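Uncharacterized protein (PDB 5BMT) is of unknown function but pairs a probable OB-type lipoprotein domain with an immunoglobulin-like fold. Local coordinates at residues Thr153-Thr158 and Gly194-Ala199; Ile203-Val208 and Ser227-Phe232. All blocks are in the same frame, centred on the assembly; numbering follows the deposited sequence.

Overall arrangement
Both interactions border strand 203-214, but with different chemistry. Interaction 1 ties strand 153-167, at and just after a chain corner, to the end of helix 186-198 by a small, polar contact made wholly by side chains and centred on one carboxylate. Interaction 2 pairs strand 203-214 with strand 221-233 through backbone hydrogen bonds, with aromatic and aliphatic groups on one face; it buries more surface and lies nearer the centre of the chain. Each is partly buried. The two meet directly: Tyr157 N and O probably bond to the backbone of Ser205 and Arg207, so strand 203-214 has interaction 1's strand along one edge and its hairpin partner along the other.

Interaction 1. Residues Thr153-Thr158 and Gly194-Ala199; sequences TDRVYT and GKESAA
Glu196, in the last turn of helix 186-198, directs a single carboxylate at two side chains of the 153-158 segment. In Glu196, as in Arg155 and Tyr157, CG lies anti to the carbonyl carbon; a bend at chi2 (-49°) then swings the carboxylate toward the 153-158 segment although the CB itself does not point there. Arg155 sits at the corner where the chain turns, in a left-handed backbone conformation, and its chain, bent at chi3 (62°), slides past that of Glu196 in the opposite direction. The guanidinium then grips side-on: Arg155 NE donates to Glu196 OE1 at 2.8 Å and Arg155 NH2 to Glu196 OE2 at 2.9 Å, each oxygen using its syn lone pair. Both oxygens lie in or near the guanidinium plane, and the NE bond is the straighter of the two. Two bonds, one to each oxygen, should hold the carboxylate against rotation. Ala199 CB lies over one face of the guanidinium, 3.6 Å from Arg155 NH2, and its small methyl suits that close approach.

Tyr157 arrives tip to tip with Glu196. Tyr157 OH donates to Glu196 OE2 over 2.6 Å from above the carboxylate plane, OE2 lying at the edge of a ring turned 76° to that plane; the syn side of OE2 thus stays with Arg155 NH2. The buried acid, gripped by a cation and a hydroxyl donor, is likely to remain ionised. Beside the hydroxyl runs the aliphatic part of Lys195, whose CB comes within 3.6 Å of Tyr157 OH, while its amine leads away to a weak bond with Ser143 O. A bidentate arginine-glutamate salt bridge, its acid buried and its arginine partly exposed, with a tyrosine as third donor, here fastens the C-terminal end of helix 186-198 to the corner leading into strand 153-167 of the immunoglobulin-like part.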
# COMPACT_ATOMS: atom_id res chain seq x y z
N THR A 153 7.42 8.70 -18.95
CA THR A 153 8.28 8.08 -17.94
C THR A 153 8.78 6.77 -18.51
O THR A 153 7.99 5.95 -18.96
CB THR A 153 7.55 7.87 -16.59
OG1 THR A 153 7.10 9.14 -16.11
CG2 THR A 153 8.44 7.21 -15.53
N ASP A 154 10.09 6.56 -18.47
CA ASP A 154 10.65 5.33 -19.01
C ASP A 154 10.65 4.21 -17.96
O ASP A 154 10.61 4.45 -16.75
CB ASP A 154 12.07 5.58 -19.53
CG ASP A 154 12.13 6.49 -20.75
OD1 ASP A 154 11.33 6.29 -21.68
OD2 ASP A 154 13.02 7.37 -20.78
N ARG A 155 10.69 2.97 -18.46
CA ARG A 155 10.85 1.73 -17.69
C ARG A 155 9.82 1.61 -16.56
O ARG A 155 10.17 1.38 -15.41
CB ARG A 155 12.30 1.61 -17.12
CG ARG A 155 13.34 1.67 -18.26
CD ARG A 155 14.77 1.39 -17.79
NE ARG A 155 14.91 0.04 -17.24
CZ ARG A 155 15.13 -1.07 -17.94
NH1 ARG A 155 15.25 -1.01 -19.27
NH2 ARG A 155 15.21 -2.24 -17.33
N VAL A 156 8.54 1.70 -16.93
CA VAL A 156 7.46 1.53 -15.95
C VAL A 156 6.99 0.07 -15.95
O VAL A 156 6.69 -0.49 -17.02
CB VAL A 156 6.29 2.48 -16.30
CG1 VAL A 156 5.13 2.31 -15.33
CG2 VAL A 156 6.75 3.94 -16.35
N TYR A 157 6.93 -0.55 -14.76
CA TYR A 157 6.43 -1.91 -14.59
C TYR A 157 4.96 -1.86 -14.30
O TYR A 157 4.48 -0.88 -13.72
CB TYR A 157 7.16 -2.60 -13.41
CG TYR A 157 8.59 -2.95 -13.73
CD1 TYR A 157 8.91 -4.17 -14.32
CD2 TYR A 157 9.63 -2.06 -13.45
CE1 TYR A 157 10.24 -4.51 -14.61
CE2 TYR A 157 10.96 -2.39 -13.74
CZ TYR A 157 11.25 -3.61 -14.31
OH TYR A 157 12.56 -3.95 -14.58
N THR A 158 4.23 -2.90 -14.69
CA THR A 158 2.79 -2.90 -14.42
C THR A 158 2.41 -4.09 -13.54
O THR A 158 2.76 -5.24 -13.85
CB THR A 158 2.00 -2.94 -15.75
OG1 THR A 158 2.26 -1.74 -16.48
CG2 THR A 158 0.48 -3.05 -15.53
N GLY A 194 17.21 -5.38 -8.40
CA GLY A 194 18.21 -6.13 -9.15
C GLY A 194 18.15 -5.79 -10.63
O GLY A 194 19.18 -5.48 -11.23
N LYS A 195 16.93 -5.77 -11.22
CA LYS A 195 16.74 -5.47 -12.64
C LYS A 195 17.08 -4.00 -12.97
O LYS A 195 17.77 -3.73 -13.95
CB LYS A 195 15.28 -5.74 -13.07
CG LYS A 195 14.87 -7.21 -13.03
CD LYS A 195 13.39 -7.38 -13.38
CE LYS A 195 12.92 -8.81 -13.27
NZ LYS A 195 13.25 -9.61 -14.48
N GLU A 196 16.59 -3.06 -12.15
CA GLU A 196 16.80 -1.65 -12.46
C GLU A 196 18.22 -1.17 -12.14
O GLU A 196 18.74 -0.35 -12.92
CB GLU A 196 15.74 -0.77 -11.79
CG GLU A 196 14.36 -0.97 -12.44
CD GLU A 196 14.41 -0.89 -13.96
OE1 GLU A 196 14.77 0.20 -14.48
OE2 GLU A 196 14.26 -1.94 -14.63
N SER A 197 18.89 -1.71 -11.09
CA SER A 197 20.29 -1.31 -10.84
C SER A 197 21.18 -1.82 -12.00
O SER A 197 22.07 -1.09 -12.46
CB SER A 197 20.77 -1.82 -9.49
OG SER A 197 20.83 -3.23 -9.48
N ALA A 198 20.88 -3.02 -12.53
CA ALA A 198 21.62 -3.58 -13.68
C ALA A 198 21.45 -2.70 -14.93
O ALA A 198 22.35 -2.64 -15.75
CB ALA A 198 21.15 -4.99 -13.97
N ALA A 199 20.28 -2.03 -15.06
CA ALA A 199 19.95 -1.12 -16.17
C ALA A 199 20.52 0.29 -15.93
O ALA A 199 20.32 1.19 -16.76
CB ALA A 199 18.43 -1.06 -16.34

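Interaction 2. Residues Ile203-Val208 and Ser227-Phe232; sequences IVSYRV and SKISQF
Strand 203-208 and the 230-232 part of strand 221-233 run antiparallel, their axes 4.8 Å apart at closest approach and 159° between their directions. Val204 with Phe232 and Tyr206 with Ser230 are hydrogen-bonded pairs, each closed by two N-H to O=C bonds, the straightest being Ser230 N to Tyr206 O at 2.8 Å; Ser205 and Gln231 form the non-hydrogen-bonded pair between them. Farther along, the register slips by one residue, so that Val208 faces Ser227. There Ser227 N bonds to Val208 O, while Ser227 OG takes the place of a backbone carbonyl, accepting from Val208 N at 2.9 Å and donating to Lys228 O.

The two strands form the beta hairpin 203-214/221-233 in the large mixed sheet of the immunoglobulin-like part, with strand 153-167 on the far edge of 203-208.

On one face, the branched Val204 lies alongside Phe232, its CB 3.8 Å from the ring centroid over one side. Phe232 and Tyr206 both adopt the crowded first torsion (56° and 75°), and they cross at about a right angle, Tyr206 CD1 4.0 Å from Phe232 CE2, at the phenylalanine's edge. The small Ser230 lets its CB approach the Tyr206 ring face in a CH-pi contact, 3.9 Å from the centroid. Beyond the ring, Tyr206 OH bonds to Ser109 OG on strand 106-113. An alanine here would probably cost the ring contacts with Ser230 CB and Phe232 and the hydroxyl's tie to Ser109. On the opposite face, Gln231 extends from CG so that Gln231 NE2 donates to Ser205 OG at 2.9 Å, close to its amide plane, with Ile203 CD1 nearby.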
# COMPACT_ATOMS: atom_id res chain seq x y z
N ILE A 203 16.03 4.36 -9.37
CA ILE A 203 14.64 4.29 -8.93
C ILE A 203 13.93 3.18 -9.67
O ILE A 203 14.43 2.65 -10.67
CB ILE A 203 13.89 5.65 -9.17
CG1 ILE A 203 13.78 5.97 -10.69
CG2 ILE A 203 14.51 6.82 -8.36
CD1 ILE A 203 12.61 6.88 -11.09
N VAL A 204 12.74 2.85 -9.17
CA VAL A 204 11.80 1.93 -9.81
C VAL A 204 10.51 2.70 -10.02
O VAL A 204 10.09 3.42 -9.11
CB VAL A 204 11.57 0.65 -8.99
CG1 VAL A 204 10.37 -0.15 -9.53
CG2 VAL A 204 12.83 -0.21 -8.98
N SER A 205 9.90 2.54 -11.19
CA SER A 205 8.61 3.14 -11.53
C SER A 205 7.63 2.03 -11.81
O SER A 205 7.96 1.09 -12.54
CB SER A 205 8.72 4.03 -12.76
OG SER A 205 9.57 5.15 -12.54
N TYR A 206 6.43 2.13 -11.24
CA TYR A 206 5.43 1.11 -11.52
C TYR A 206 4.03 1.72 -11.52
O TYR A 206 3.82 2.84 -11.05
CB TYR A 206 5.51 -0.06 -10.52
CG TYR A 206 4.95 0.27 -9.15
CD1 TYR A 206 5.74 0.85 -8.17
CD2 TYR A 206 3.63 -0.03 -8.83
CE1 TYR A 206 5.21 1.20 -6.92
CE2 TYR A 206 3.11 0.23 -7.56
CZ TYR A 206 3.89 0.90 -6.62
OH TYR A 206 3.33 1.25 -5.42
N ARG A 207 3.08 0.97 -12.05
CA ARG A 207 1.69 1.37 -11.98
C ARG A 207 0.86 0.13 -11.72
O ARG A 207 1.36 -0.98 -11.90
CB ARG A 207 1.24 2.09 -13.25
CG ARG A 207 1.36 1.17 -14.44
CD ARG A 207 0.97 1.92 -15.68
NE ARG A 207 1.03 1.05 -16.84
CZ ARG A 207 0.52 1.39 -18.02
NH1 ARG A 207 -0.11 2.54 -18.17
NH2 ARG A 207 0.60 0.56 -19.04
N VAL A 208 -0.41 0.32 -11.34
CA VAL A 208 -1.31 -0.79 -11.06
C VAL A 208 -2.47 -0.73 -12.03
O VAL A 208 -3.15 0.29 -12.09
CB VAL A 208 -1.81 -0.78 -9.60
CG1 VAL A 208 -2.77 -1.94 -9.34
CG2 VAL A 208 -0.64 -0.85 -8.62
N SER A 227 -3.50 3.08 -12.59
CA SER A 227 -3.17 4.10 -11.60
C SER A 227 -2.16 5.07 -12.17
O SER A 227 -1.56 4.81 -13.22
CB SER A 227 -2.54 3.42 -10.38
OG SER A 227 -1.19 3.00 -10.62
N LYS A 228 -1.92 6.15 -11.44
CA LYS A 228 -0.79 7.01 -11.74
C LYS A 228 0.49 6.22 -11.50
O LYS A 228 0.47 5.18 -10.81
CB LYS A 228 -0.79 8.23 -10.80
CG LYS A 228 -1.94 9.18 -11.02
CD LYS A 228 -1.65 10.53 -10.36
CE LYS A 228 -1.80 10.55 -8.85
NZ LYS A 228 -1.11 11.73 -8.25
N ILE A 229 1.61 6.70 -12.03
CA ILE A 229 2.88 6.06 -11.78
C ILE A 229 3.33 6.34 -10.34
O ILE A 229 3.22 7.47 -9.83
CB ILE A 229 3.91 6.54 -12.83
CG1 ILE A 229 3.50 6.05 -14.24
CG2 ILE A 229 5.36 6.13 -12.46
CD1 ILE A 229 4.16 6.84 -15.40
N SER A 230 3.83 5.30 -9.68
CA SER A 230 4.38 5.37 -8.33
C SER A 230 5.86 5.05 -8.42
O SER A 230 6.26 4.28 -9.29
CB SER A 230 3.67 4.39 -7.41
OG SER A 230 2.26 4.47 -7.51
N GLN A 231 6.67 5.68 -7.58
CA GLN A 231 8.12 5.44 -7.68
C GLN A 231 8.73 5.26 -6.33
O GLN A 231 8.24 5.80 -5.33
CB GLN A 231 8.81 6.65 -8.36
CG GLN A 231 8.36 6.83 -9.80
CD GLN A 231 8.99 8.03 -10.46
OE1 GLN A 231 9.12 9.11 -9.87
NE2 GLN A 231 9.34 7.87 -11.72
N PHE A 232 9.84 4.52 -6.30
CA PHE A 232 10.59 4.37 -5.06
C PHE A 232 12.07 4.29 -5.38
O PHE A 232 12.48 3.87 -6.46
CB PHE A 232 10.14 3.18 -4.20
CG PHE A 232 10.16 1.83 -4.87
CD1 PHE A 232 11.30 1.04 -4.84
CD2 PHE A 232 9.01 1.33 -5.49
CE1 PHE A 232 11.30 -0.22 -5.42
CE2 PHE A 232 9.02 0.06 -6.07
CZ PHE A 232 10.16 -0.71 -6.02